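Local atomic coordinates of DNA polymerase III, gamma subunit-related protein (Thermotoga maritima, PDB entry 2GNO), a protein that probably binds DNA and resembles the clamp-loader subunits of bacterial DNA polymerase III, although its exact role is not established. Residues Ile21-Glu26 against Arg32-Glu37; Arg145-Glu150 against Glu171-Gly176; Arg247-Ile252 against Ser268-Ile273. All coordinates share one frame; numbering follows the deposited sequence.

Contact 1: Ile21-Glu26 against Arg32-Glu37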
ATOM      1  N   ILE A  21      19.687  -5.199  -2.014  1.00 38.02           N
ATOM      2  CA  ILE A  21      18.866  -5.904  -1.034  1.00 39.17           C
ATOM      3  C   ILE A  21      17.426  -5.860  -1.488  1.00 39.17           C
ATOM      4  O   ILE A  21      16.989  -4.896  -2.134  1.00 40.89           O
ATOM      5  CB  ILE A  21      18.970  -5.207   0.368  1.00 41.19           C
ATOM      6  CG1 ILE A  21      20.424  -5.167   0.849  1.00 46.60           C
ATOM      7  CG2 ILE A  21      18.072  -5.917   1.401  1.00 36.86           C
ATOM      8  CD1 ILE A  21      20.651  -4.339   2.124  1.00 50.45           C
ATOM      9  N   LEU A  22      16.698  -6.922  -1.195  1.00 37.27           N
ATOM     10  CA  LEU A  22      15.298  -6.997  -1.511  1.00 38.00           C
ATOM     11  C   LEU A  22      14.627  -7.217  -0.190  1.00 37.25           C
ATOM     12  O   LEU A  22      14.905  -8.233   0.485  1.00 38.98           O
ATOM     13  CB  LEU A  22      14.949  -8.144  -2.459  1.00 41.72           C
ATOM     14  CG  LEU A  22      13.446  -8.194  -2.822  1.00 45.05           C
ATOM     15  CD1 LEU A  22      13.067  -7.128  -3.814  1.00 44.53           C
ATOM     16  CD2 LEU A  22      13.139  -9.490  -3.379  1.00 53.42           C
ATOM     17  N   ILE A  23      13.773  -6.268   0.197  1.00 34.25           N
ATOM     18  CA  ILE A  23      13.002  -6.362   1.435  1.00 31.12           C
ATOM     19  C   ILE A  23      11.679  -6.971   1.014  1.00 31.05           C
ATOM     20  O   ILE A  23      10.929  -6.375   0.228  1.00 28.69           O
ATOM     21  CB  ILE A  23      12.877  -5.016   2.149  1.00 30.32           C
ATOM     22  CG1 ILE A  23      14.288  -4.612   2.609  1.00 33.70           C
ATOM     23  CG2 ILE A  23      11.932  -5.138   3.350  1.00 26.27           C
ATOM     24  CD1 ILE A  23      14.403  -3.316   3.250  1.00 42.03           C
ATOM     25  N   ASN A  24      11.392  -8.148   1.576  1.00 31.39           N
ATOM     26  CA  ASN A  24      10.223  -8.942   1.236  1.00 29.34           C
ATOM     27  C   ASN A  24       9.291  -9.194   2.420  1.00 28.90           C
ATOM     28  O   ASN A  24       9.740  -9.545   3.516  1.00 25.95           O
ATOM     29  CB  ASN A  24      10.767 -10.269   0.679  1.00 30.64           C
ATOM     30  CG  ASN A  24       9.695 -11.199   0.110  1.00 26.90           C
ATOM     31  OD1 ASN A  24       9.854 -12.402   0.210  1.00 32.75           O
ATOM     32  ND2 ASN A  24       8.629 -10.654  -0.493  1.00 25.70           N
ATOM     33  N   GLY A  25       7.992  -9.017   2.222  1.00 28.53           N
ATOM     34  CA  GLY A  25       7.053  -9.250   3.325  1.00 28.82           C
ATOM     35  C   GLY A  25       5.622  -9.326   2.863  1.00 29.82           C
ATOM     36  O   GLY A  25       5.299  -8.839   1.781  1.00 28.87           O
ATOM     37  N   GLU A  26       4.767  -9.947   3.677  1.00 27.81           N
ATOM     38  CA  GLU A  26       3.348 -10.080   3.351  1.00 28.37           C
ATOM     39  C   GLU A  26       2.518  -8.830   3.681  1.00 28.67           C
ATOM     40  O   GLU A  26       1.466  -8.637   3.074  1.00 27.77           O
ATOM     41  CB  GLU A  26       2.734 -11.314   4.041  1.00 27.72           C
ATOM     42  N   ARG A  32       7.835  -1.482   2.335  0.50 28.47           N
ATOM     43  CA  ARG A  32       8.072  -0.106   1.883  0.50 27.70           C
ATOM     44  C   ARG A  32       8.588   0.801   2.997  0.50 27.15           C
ATOM     45  O   ARG A  32       9.502   1.586   2.767  0.50 24.59           O
ATOM     46  CB  ARG A  32       6.790   0.506   1.323  0.50 27.84           C
ATOM     47  CG  ARG A  32       6.305  -0.067  -0.003  0.50 27.64           C
ATOM     48  CD  ARG A  32       4.862   0.340  -0.264  0.50 29.41           C
ATOM     49  NE  ARG A  32       4.676   1.789  -0.131  0.50 31.74           N
ATOM     50  CZ  ARG A  32       4.828   2.703  -1.095  0.50 31.85           C
ATOM     51  NH1 ARG A  32       5.110   2.368  -2.342  0.50 21.87           N
ATOM     52  NH2 ARG A  32       4.646   3.991  -0.802  0.50 39.71           N
ATOM     53  N   GLU A  33       7.987   0.702   4.183  1.00 25.81           N
ATOM     54  CA  GLU A  33       8.388   1.518   5.357  1.00 26.06           C
ATOM     55  C   GLU A  33       9.727   1.129   5.950  1.00 24.74           C
ATOM     56  O   GLU A  33      10.470   1.991   6.424  1.00 24.18           O
ATOM     57  CB  GLU A  33       7.306   1.508   6.418  1.00 27.50           C
ATOM     58  CG  GLU A  33       6.026   2.177   5.950  1.00 34.07           C
ATOM     59  CD  GLU A  33       6.217   3.626   5.597  1.00 33.94           C
ATOM     60  OE1 GLU A  33       6.878   4.362   6.352  1.00 38.96           O
ATOM     61  OE2 GLU A  33       5.692   4.036   4.559  1.00 33.37           O
ATOM     62  N   VAL A  34      10.036  -0.160   5.942  1.00 23.85           N
ATOM     63  CA  VAL A  34      11.351  -0.614   6.377  1.00 22.95           C
ATOM     64  C   VAL A  34      12.419  -0.023   5.414  1.00 24.61           C
ATOM     65  O   VAL A  34      13.472   0.464   5.872  1.00 22.09           O
ATOM     66  CB  VAL A  34      11.439  -2.158   6.416  1.00 24.49           C
ATOM     67  CG1 VAL A  34      12.894  -2.618   6.614  1.00 27.71           C
ATOM     68  CG2 VAL A  34      10.539  -2.704   7.539  1.00 23.93           C
ATOM     69  N   SER A  35      12.131  -0.081   4.115  1.00 23.23           N
ATOM     70  CA  SER A  35      13.003   0.447   3.061  1.00 25.22           C
ATOM     71  C   SER A  35      13.269   1.936   3.236  1.00 26.00           C
ATOM     72  O   SER A  35      14.418   2.368   3.148  1.00 25.79           O
ATOM     73  CB  SER A  35      12.413   0.197   1.658  1.00 23.68           C
ATOM     74  OG  SER A  35      12.165  -1.185   1.444  1.00 24.04           O
ATOM     75  N   LEU A  36      12.206   2.701   3.466  1.00 25.71           N
ATOM     76  CA  LEU A  36      12.285   4.150   3.676  1.00 25.92           C
ATOM     77  C   LEU A  36      13.034   4.612   4.914  1.00 24.64           C
ATOM     78  O   LEU A  36      13.701   5.637   4.896  1.00 25.10           O
ATOM     79  CB  LEU A  36      10.877   4.758   3.688  1.00 28.02           C
ATOM     80  CG  LEU A  36      10.214   4.838   2.325  1.00 28.50           C
ATOM     81  CD1 LEU A  36       8.731   5.114   2.460  1.00 32.47           C
ATOM     82  CD2 LEU A  36      10.877   5.880   1.454  1.00 28.08           C
ATOM     83  N   GLU A  37      12.897   3.877   5.996  1.00 23.83           N
ATOM     84  CA  GLU A  37      13.581   4.191   7.242  1.00 24.67           C
ATOM     85  C   GLU A  37      15.001   3.620   7.290  1.00 22.99           C
ATOM     86  O   GLU A  37      15.777   4.009   8.123  1.00 21.50           O
ATOM     87  CB  GLU A  37      12.759   3.622   8.419  1.00 24.37           C
ATOM     88  CG  GLU A  37      11.422   4.310   8.622  1.00 31.62           C
ATOM     89  CD  GLU A  37      11.554   5.774   9.032  1.00 37.97           C
ATOM     90  OE1 GLU A  37      12.592   6.132   9.625  1.00 38.39           O
ATOM     91  OE2 GLU A  37      10.624   6.563   8.769  1.00 48.42           O
TER
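I23 reaches from the strand to the helix with its longer branch, and the terminal methyl CD1 settles against two consecutive helical residues, V34 and S35. Its CG1 lies anti to the carbonyl carbon (chi1 -66°) and the chain then runs on extended, which carries CD1 far enough to meet V34 CG1 at 3.8 Å. The two aliphatic side chains meet at a slant, and it is the placing of V34 CG1 anti to the backbone N (chi1 169°) that presents this methyl to I23.

S35 supplies the second half of the seat. I23 CD1 lies 3.6 Å from S35 OG, and I23 CB is 4.0 Å from the same oxygen. The hydroxyl is nonetheless satisfied, hydrogen-bonded with P31 O, one turn back in the helix, and with N118 ND2 of strand 113-119. The backbones stay well apart, with I23 CA and S35 CA 7.0 Å from each other.

Strand 19-24 runs between strands 113-119 and 134-137 in a parallel sheet of order 2-3-4-1-5, consistent with a P-loop NTPase-like (AAA+) fold. Helix 30-43 packs against one face of this sheet through the buried contact, while V34 also touches L6 of helix 5-14.

Contact 2: Arg145-Glu150 against Glu171-Gly176; sequences RDLVKE and EAYKLG
Y173 carries most of this contact, laying its side chain against L147 and V148 on the neighbouring helix. The tyrosine CG stands anti to the backbone N (chi1 171°), which directs the ring along the flank of helix 142-152, toward L147. The backbones are close here: V148 CA and Y173 CA are 5.4 Å apart, the nearest such pair between the two segments.

V148 packs at the root of the ring. Both of its methyls bear on the tyrosine methylene, with V148 CG2 at 3.8 Å from Y173 CB and V148 CG1 at 4.0 Å from the same carbon. CG2 also approaches the ring obliquely. W156 of helix 155-158 touches V148 as well, and this residue is buried.

Farther out, L147 meets the phenol half of the ring through one methyl, CD2. A chi1 of -156° swings the leucine branch toward the tyrosine, bringing CD2 to the ring. The approach of L147 CD2 to Y173 CE1, at 3.2 Å, is very short for two carbons, so both its exact value and the placing of CD2 are doubtful. As modelled, the same methyl also lies beside CZ and OH, again at a slant to the ring.

The joint thus grades from a buried valine-methylene contact to an exposed leucine beside the phenol. Its chemistry is apolar, implying that these two segments of helices 142-152 and 166-189, in the AAA+ lid region, meet by hydrocarbon packing, without a directional polar bond between them.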
ATOM      1  N   ARG A 145       1.666  -4.700  17.254  1.00 47.57           N
ATOM      2  CA  ARG A 145       0.199  -4.865  17.243  1.00 47.25           C
ATOM      3  C   ARG A 145      -0.375  -4.618  18.626  1.00 46.44           C
ATOM      4  O   ARG A 145      -1.330  -3.869  18.772  1.00 46.51           O
ATOM      5  CB  ARG A 145      -0.217  -6.255  16.775  1.00 47.68           C
ATOM      6  CG  ARG A 145       0.148  -6.567  15.354  1.00 49.44           C
ATOM      7  CD  ARG A 145      -0.367  -7.924  14.949  1.00 55.13           C
ATOM      8  NE  ARG A 145       0.102  -8.253  13.604  1.00 62.51           N
ATOM      9  CZ  ARG A 145       1.233  -8.903  13.297  1.00 69.44           C
ATOM     10  NH1 ARG A 145       2.053  -9.398  14.231  1.00 67.24           N
ATOM     11  NH2 ARG A 145       1.528  -9.101  12.005  1.00 73.36           N
ATOM     12  N   ASP A 146       0.235  -5.242  19.638  1.00 46.91           N
ATOM     13  CA  ASP A 146      -0.175  -5.071  21.033  1.00 45.82           C
ATOM     14  C   ASP A 146       0.006  -3.612  21.465  1.00 45.15           C
ATOM     15  O   ASP A 146      -0.771  -3.103  22.256  1.00 42.37           O
ATOM     16  CB  ASP A 146       0.655  -5.977  21.962  1.00 47.40           C
ATOM     17  CG  ASP A 146       0.459  -7.471  21.690  1.00 51.09           C
ATOM     18  OD1 ASP A 146      -0.601  -7.874  21.148  1.00 52.46           O
ATOM     19  OD2 ASP A 146       1.373  -8.247  22.051  1.00 58.76           O
ATOM     20  N   LEU A 147       1.008  -2.935  20.904  1.00 47.11           N
ATOM     21  CA  LEU A 147       1.292  -1.542  21.230  1.00 49.11           C
ATOM     22  C   LEU A 147       0.192  -0.625  20.652  1.00 49.55           C
ATOM     23  O   LEU A 147      -0.270   0.276  21.358  1.00 49.72           O
ATOM     24  CB  LEU A 147       2.716  -1.174  20.762  1.00 49.92           C
ATOM     25  CG  LEU A 147       3.519  -0.026  21.385  1.00 55.21           C
ATOM     26  CD1 LEU A 147       4.948  -0.046  20.814  1.00 56.77           C
ATOM     27  CD2 LEU A 147       2.874   1.312  21.186  1.00 60.83           C
ATOM     28  N   VAL A 148      -0.255  -0.870  19.408  1.00 50.00           N
ATOM     29  CA  VAL A 148      -1.325  -0.046  18.795  1.00 47.91           C
ATOM     30  C   VAL A 148      -2.696  -0.376  19.431  1.00 48.72           C
ATOM     31  O   VAL A 148      -3.435   0.551  19.774  1.00 48.15           O
ATOM     32  CB  VAL A 148      -1.378  -0.146  17.247  1.00 48.26           C
ATOM     33  CG1 VAL A 148      -2.481   0.781  16.692  1.00 47.22           C
ATOM     34  CG2 VAL A 148      -0.016   0.211  16.639  1.00 42.53           C
ATOM     35  N   LYS A 149      -3.020  -1.669  19.583  1.00 47.94           N
ATOM     36  CA  LYS A 149      -4.271  -2.112  20.226  1.00 48.01           C
ATOM     37  C   LYS A 149      -4.481  -1.399  21.551  1.00 49.00           C
ATOM     38  O   LYS A 149      -5.570  -0.899  21.818  1.00 47.75           O
ATOM     39  CB  LYS A 149      -4.248  -3.608  20.555  1.00 48.39           C
ATOM     40  CG  LYS A 149      -4.433  -4.571  19.419  1.00 49.26           C
ATOM     41  CD  LYS A 149      -4.195  -5.998  19.897  1.00 51.94           C
ATOM     42  CE  LYS A 149      -4.277  -7.024  18.784  1.00 53.14           C
ATOM     43  NZ  LYS A 149      -3.970  -8.376  19.328  1.00 48.06           N
ATOM     44  N   GLU A 150      -3.427  -1.374  22.374  1.00 48.88           N
ATOM     45  CA  GLU A 150      -3.464  -0.719  23.681  1.00 49.16           C
ATOM     46  C   GLU A 150      -3.644   0.797  23.578  1.00 49.21           C
ATOM     47  O   GLU A 150      -4.288   1.384  24.430  1.00 50.83           O
ATOM     48  CB  GLU A 150      -2.218  -1.061  24.509  1.00 49.03           C
ATOM     49  N   GLU A 171      -0.337   5.495  11.569  1.00 39.72           N
ATOM     50  CA  GLU A 171      -1.067   6.799  11.621  1.00 41.47           C
ATOM     51  C   GLU A 171      -2.142   6.765  12.719  1.00 42.64           C
ATOM     52  O   GLU A 171      -2.419   7.780  13.346  1.00 45.80           O
ATOM     53  CB  GLU A 171      -1.811   7.137  10.329  1.00 43.26           C
ATOM     54  CG  GLU A 171      -1.013   7.260   9.092  1.00 43.47           C
ATOM     55  CD  GLU A 171      -1.914   7.447   7.883  1.00 45.71           C
ATOM     56  OE1 GLU A 171      -2.488   8.543   7.713  1.00 43.48           O
ATOM     57  OE2 GLU A 171      -2.020   6.497   7.081  1.00 42.78           O
ATOM     58  N   ALA A 172      -2.775   5.602  12.897  1.00 42.55           N
ATOM     59  CA  ALA A 172      -3.802   5.413  13.918  1.00 42.75           C
ATOM     60  C   ALA A 172      -3.133   5.528  15.289  1.00 43.58           C
ATOM     61  O   ALA A 172      -3.649   6.208  16.167  1.00 44.86           O
ATOM     62  CB  ALA A 172      -4.487   4.069  13.747  1.00 41.18           C
ATOM     63  N   TYR A 173      -1.980   4.875  15.450  1.00 44.35           N
ATOM     64  CA  TYR A 173      -1.215   4.943  16.697  1.00 44.82           C
ATOM     65  C   TYR A 173      -0.777   6.387  17.031  1.00 45.13           C
ATOM     66  O   TYR A 173      -0.846   6.781  18.175  1.00 44.04           O
ATOM     67  CB  TYR A 173      -0.029   3.968  16.678  1.00 45.22           C
ATOM     68  CG  TYR A 173       0.903   4.158  17.852  1.00 44.07           C
ATOM     69  CD1 TYR A 173       0.525   3.760  19.125  1.00 49.10           C
ATOM     70  CD2 TYR A 173       2.160   4.742  17.691  1.00 48.31           C
ATOM     71  CE1 TYR A 173       1.347   3.955  20.208  1.00 46.76           C
ATOM     72  CE2 TYR A 173       3.012   4.932  18.783  1.00 48.64           C
ATOM     73  CZ  TYR A 173       2.598   4.525  20.036  1.00 50.21           C
ATOM     74  OH  TYR A 173       3.416   4.699  21.125  1.00 52.88           O
ATOM     75  N   LYS A 174      -0.372   7.178  16.034  1.00 46.36           N
ATOM     76  CA  LYS A 174       0.034   8.581  16.281  1.00 46.79           C
ATOM     77  C   LYS A 174      -1.161   9.446  16.694  1.00 48.83           C
ATOM     78  O   LYS A 174      -1.028  10.270  17.608  1.00 49.25           O
ATOM     79  CB  LYS A 174       0.780   9.186  15.088  1.00 47.51           C
ATOM     80  CG  LYS A 174       2.146   8.552  14.832  1.00 46.60           C
ATOM     81  CD  LYS A 174       2.856   9.193  13.642  1.00 47.98           C
ATOM     82  CE  LYS A 174       4.203   8.521  13.378  1.00 58.19           C
ATOM     83  N   LEU A 175      -2.323   9.261  16.051  1.00 48.22           N
ATOM     84  CA  LEU A 175      -3.518  10.031  16.439  1.00 47.71           C
ATOM     85  C   LEU A 175      -3.982   9.722  17.847  1.00 48.40           C
ATOM     86  O   LEU A 175      -4.305  10.638  18.599  1.00 48.82           O
ATOM     87  CB  LEU A 175      -4.718   9.805  15.511  1.00 47.33           C
ATOM     88  CG  LEU A 175      -4.776  10.451  14.135  1.00 48.32           C
ATOM     89  CD1 LEU A 175      -6.035   9.991  13.427  1.00 49.15           C
ATOM     90  CD2 LEU A 175      -4.753  11.972  14.249  1.00 51.38           C
ATOM     91  N   GLY A 176      -4.039   8.433  18.184  1.00 48.34           N
ATOM     92  CA  GLY A 176      -4.495   7.987  19.501  1.00 46.80           C
ATOM     93  C   GLY A 176      -6.000   7.785  19.464  1.00 45.66           C
ATOM     94  O   GLY A 176      -6.652   8.138  18.477  1.00 45.64           O
TER

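Contact 3: Arg247-Ile252 against Ser268-Ile273; sequences RLTRII and SFLDSI
T249 faces L270 and I273 across a helix pair, and its methyl makes the tightest approach: T249 CG2 rests on the carbonyl oxygen L270 O at 3.2 Å, a short contact that is not a hydrogen bond. With CG2 anti to the backbone N and OG1 anti to the carbonyl carbon (chi1 -64°), the methyl is turned to the L270 backbone, while the hydroxyl is hydrogen-bonded with I245 O one turn earlier. T249 CG2 also lies 4.0 Å from L270 CD2, and T249 OG1 meets I273 CG2 at 3.8 Å, the two side chains slanting past one another. One turn on, I252 crosses L270 at about a right angle, I252 CG2 to L270 CD1 being 3.9 Å. All four residues are buried, and I290 of helix 283-298 touches both T249 and L270.

Away from the interface the packing gives way to exposed polar residues, S268 and S272. The S272 hydroxyl turns back on its own helix: S272 OG donates to S268 O at 2.8 Å, while S272 N reaches that oxygen from the opposite face of its carbonyl plane.

The short helical segments approach to 9.6 Å between axes at 142°, an inclined antiparallel pairing of consecutive helices, part of the helical C-terminal domain of this gamma-subunit-related family.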
ATOM      1  N   ARG A 247     -11.050  -0.752  -3.907  1.00 31.56           N
ATOM      2  CA  ARG A 247     -10.975  -0.458  -2.483  1.00 34.23           C
ATOM      3  C   ARG A 247     -12.198  -0.884  -1.720  1.00 33.66           C
ATOM      4  O   ARG A 247     -12.063  -1.459  -0.652  1.00 34.97           O
ATOM      5  CB  ARG A 247     -10.773   1.017  -2.229  1.00 35.62           C
ATOM      6  CG  ARG A 247      -9.497   1.479  -2.743  1.00 43.45           C
ATOM      7  CD  ARG A 247      -9.282   2.906  -2.470  1.00 54.41           C
ATOM      8  NE  ARG A 247      -9.108   3.136  -1.046  1.00 53.41           N
ATOM      9  CZ  ARG A 247      -8.624   4.255  -0.527  1.00 57.00           C
ATOM     10  NH1 ARG A 247      -8.227   5.263  -1.292  1.00 46.86           N
ATOM     11  NH2 ARG A 247      -8.492   4.337   0.777  1.00 57.76           N
ATOM     12  N   LEU A 248     -13.386  -0.595  -2.257  1.00 32.81           N
ATOM     13  CA  LEU A 248     -14.614  -0.975  -1.574  1.00 30.61           C
ATOM     14  C   LEU A 248     -14.770  -2.500  -1.527  1.00 31.73           C
ATOM     15  O   LEU A 248     -15.177  -3.033  -0.497  1.00 29.89           O
ATOM     16  CB  LEU A 248     -15.835  -0.305  -2.213  1.00 31.70           C
ATOM     17  CG  LEU A 248     -15.902   1.227  -2.154  1.00 33.12           C
ATOM     18  CD1 LEU A 248     -17.232   1.688  -2.716  1.00 32.23           C
ATOM     19  CD2 LEU A 248     -15.738   1.758  -0.740  1.00 43.23           C
ATOM     20  N   THR A 249     -14.440  -3.183  -2.626  1.00 30.30           N
ATOM     21  CA  THR A 249     -14.519  -4.645  -2.695  1.00 29.68           C
ATOM     22  C   THR A 249     -13.686  -5.258  -1.587  1.00 29.73           C
ATOM     23  O   THR A 249     -14.156  -6.173  -0.906  1.00 27.95           O
ATOM     24  CB  THR A 249     -14.088  -5.151  -4.077  1.00 27.18           C
ATOM     25  OG1 THR A 249     -15.007  -4.654  -5.043  1.00 25.75           O
ATOM     26  CG2 THR A 249     -14.093  -6.675  -4.143  1.00 32.90           C
ATOM     27  N   ARG A 250     -12.467  -4.729  -1.381  1.00 31.44           N
ATOM     28  CA  ARG A 250     -11.582  -5.201  -0.296  1.00 33.26           C
ATOM     29  C   ARG A 250     -12.197  -4.977   1.083  1.00 33.82           C
ATOM     30  O   ARG A 250     -12.187  -5.893   1.906  1.00 36.23           O
ATOM     31  CB  ARG A 250     -10.165  -4.611  -0.397  1.00 34.30           C
ATOM     32  CG  ARG A 250      -9.429  -5.133  -1.603  1.00 39.46           C
ATOM     33  CD  ARG A 250      -8.009  -4.618  -1.734  1.00 47.39           C
ATOM     34  NE  ARG A 250      -7.379  -5.130  -2.950  1.00 49.56           N
ATOM     35  CZ  ARG A 250      -6.707  -6.277  -3.022  1.00 53.22           C
ATOM     36  N   ILE A 251     -12.773  -3.799   1.316  1.00 33.55           N
ATOM     37  CA  ILE A 251     -13.420  -3.500   2.604  1.00 32.95           C
ATOM     38  C   ILE A 251     -14.653  -4.385   2.813  1.00 33.47           C
ATOM     39  O   ILE A 251     -14.809  -4.969   3.878  1.00 32.14           O
ATOM     40  CB  ILE A 251     -13.765  -1.991   2.745  1.00 34.41           C
ATOM     41  CG1 ILE A 251     -12.475  -1.177   2.811  1.00 30.67           C
ATOM     42  CG2 ILE A 251     -14.602  -1.739   4.023  1.00 35.77           C
ATOM     43  CD1 ILE A 251     -12.672   0.306   2.718  1.00 40.80           C
ATOM     44  N   ILE A 252     -15.508  -4.511   1.797  1.00 30.98           N
ATOM     45  CA  ILE A 252     -16.715  -5.361   1.884  1.00 31.37           C
ATOM     46  C   ILE A 252     -16.316  -6.814   2.176  1.00 31.77           C
ATOM     47  O   ILE A 252     -16.948  -7.458   3.015  1.00 31.24           O
ATOM     48  CB  ILE A 252     -17.567  -5.261   0.573  1.00 31.18           C
ATOM     49  CG1 ILE A 252     -18.122  -3.834   0.406  1.00 25.51           C
ATOM     50  CG2 ILE A 252     -18.707  -6.231   0.592  1.00 33.97           C
ATOM     51  CD1 ILE A 252     -18.635  -3.521  -0.956  1.00 27.27           C
ATOM     52  N   SER A 268     -17.553 -15.193  -4.071  1.00 33.61           N
ATOM     53  CA  SER A 268     -16.960 -15.573  -5.360  1.00 32.80           C
ATOM     54  C   SER A 268     -16.959 -14.416  -6.333  1.00 31.90           C
ATOM     55  O   SER A 268     -16.005 -14.252  -7.082  1.00 31.16           O
ATOM     56  CB  SER A 268     -17.682 -16.773  -5.981  1.00 34.47           C
ATOM     57  OG  SER A 268     -17.473 -17.919  -5.188  1.00 39.99           O
ATOM     58  N   PHE A 269     -18.035 -13.628  -6.320  1.00 31.94           N
ATOM     59  CA  PHE A 269     -18.154 -12.437  -7.164  1.00 31.16           C
ATOM     60  C   PHE A 269     -17.153 -11.369  -6.700  1.00 32.18           C
ATOM     61  O   PHE A 269     -16.373 -10.863  -7.501  1.00 34.32           O
ATOM     62  CB  PHE A 269     -19.591 -11.918  -7.138  1.00 31.17           C
ATOM     63  CG  PHE A 269     -19.796 -10.623  -7.867  1.00 31.68           C
ATOM     64  CD1 PHE A 269     -19.878 -10.599  -9.251  1.00 36.31           C
ATOM     65  CD2 PHE A 269     -19.980  -9.428  -7.164  1.00 33.36           C
ATOM     66  CE1 PHE A 269     -20.098  -9.397  -9.923  1.00 38.34           C
ATOM     67  CE2 PHE A 269     -20.185  -8.232  -7.835  1.00 33.34           C
ATOM     68  CZ  PHE A 269     -20.258  -8.220  -9.210  1.00 27.94           C
ATOM     69  N   LEU A 270     -17.140 -11.072  -5.403  1.00 32.89           N
ATOM     70  CA  LEU A 270     -16.206 -10.086  -4.824  1.00 30.89           C
ATOM     71  C   LEU A 270     -14.741 -10.468  -5.090  1.00 32.66           C
ATOM     72  O   LEU A 270     -13.956  -9.609  -5.525  1.00 31.89           O
ATOM     73  CB  LEU A 270     -16.481  -9.905  -3.322  1.00 30.55           C
ATOM     74  CG  LEU A 270     -17.818  -9.250  -2.928  1.00 25.50           C
ATOM     75  CD1 LEU A 270     -18.142  -9.462  -1.447  1.00 35.08           C
ATOM     76  CD2 LEU A 270     -17.847  -7.798  -3.282  1.00 32.63           C
ATOM     77  N   ASP A 271     -14.383 -11.740  -4.869  1.00 35.12           N
ATOM     78  CA  ASP A 271     -13.006 -12.221  -5.144  1.00 36.59           C
ATOM     79  C   ASP A 271     -12.621 -12.029  -6.608  1.00 36.15           C
ATOM     80  O   ASP A 271     -11.479 -11.677  -6.905  1.00 36.70           O
ATOM     81  CB  ASP A 271     -12.794 -13.720  -4.810  1.00 38.09           C
ATOM     82  CG  ASP A 271     -12.625 -14.012  -3.318  1.00 46.43           C
ATOM     83  OD1 ASP A 271     -12.407 -13.092  -2.498  1.00 57.45           O
ATOM     84  OD2 ASP A 271     -12.664 -15.213  -2.969  1.00 54.80           O
ATOM     85  N   SER A 272     -13.566 -12.300  -7.506  1.00 36.65           N
ATOM     86  CA  SER A 272     -13.355 -12.154  -8.949  1.00 37.03           C
ATOM     87  C   SER A 272     -13.062 -10.727  -9.393  1.00 36.76           C
ATOM     88  O   SER A 272     -12.205 -10.534 -10.254  1.00 36.38           O
ATOM     89  CB  SER A 272     -14.557 -12.689  -9.735  1.00 37.11           C
ATOM     90  OG  SER A 272     -14.684 -14.086  -9.545  1.00 42.77           O
ATOM     91  N   ILE A 273     -13.747  -9.749  -8.792  1.00 37.91           N
ATOM     92  CA  ILE A 273     -13.584  -8.313  -9.124  1.00 38.90           C
ATOM     93  C   ILE A 273     -12.142  -7.847  -8.993  1.00 39.96           C
ATOM     94  O   ILE A 273     -11.669  -7.055  -9.803  1.00 43.10           O
ATOM     95  CB  ILE A 273     -14.451  -7.370  -8.205  1.00 38.31           C
ATOM     96  CG1 ILE A 273     -15.954  -7.690  -8.280  1.00 36.99           C
ATOM     97  CG2 ILE A 273     -14.215  -5.866  -8.525  1.00 35.66           C
ATOM     98  CD1 ILE A 273     -16.535  -7.737  -9.623  1.00 45.08           C
TER

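From the N terminus, contact 1 closes first, joining strand 19-24 to helix 30-43 within the parallel-sheet domain; the five residues between its segments form the loop and the start of that helix. Contact 2 follows farther along, linking helix 142-152 to helix 166-189 around an intervening segment that includes helix 155-158, in the AAA+ lid region. Contact 3 closes last, between helices 239-254 and 261-274 of the C-terminal helical domain. The three are in series, so none nests in or crosses another. Centres lie about 21 Å apart for contacts 1 and 2 and about 27 Å for the other two pairs, and none touches another; contacts 1 and 3 lie on opposite sides of the chain's centre.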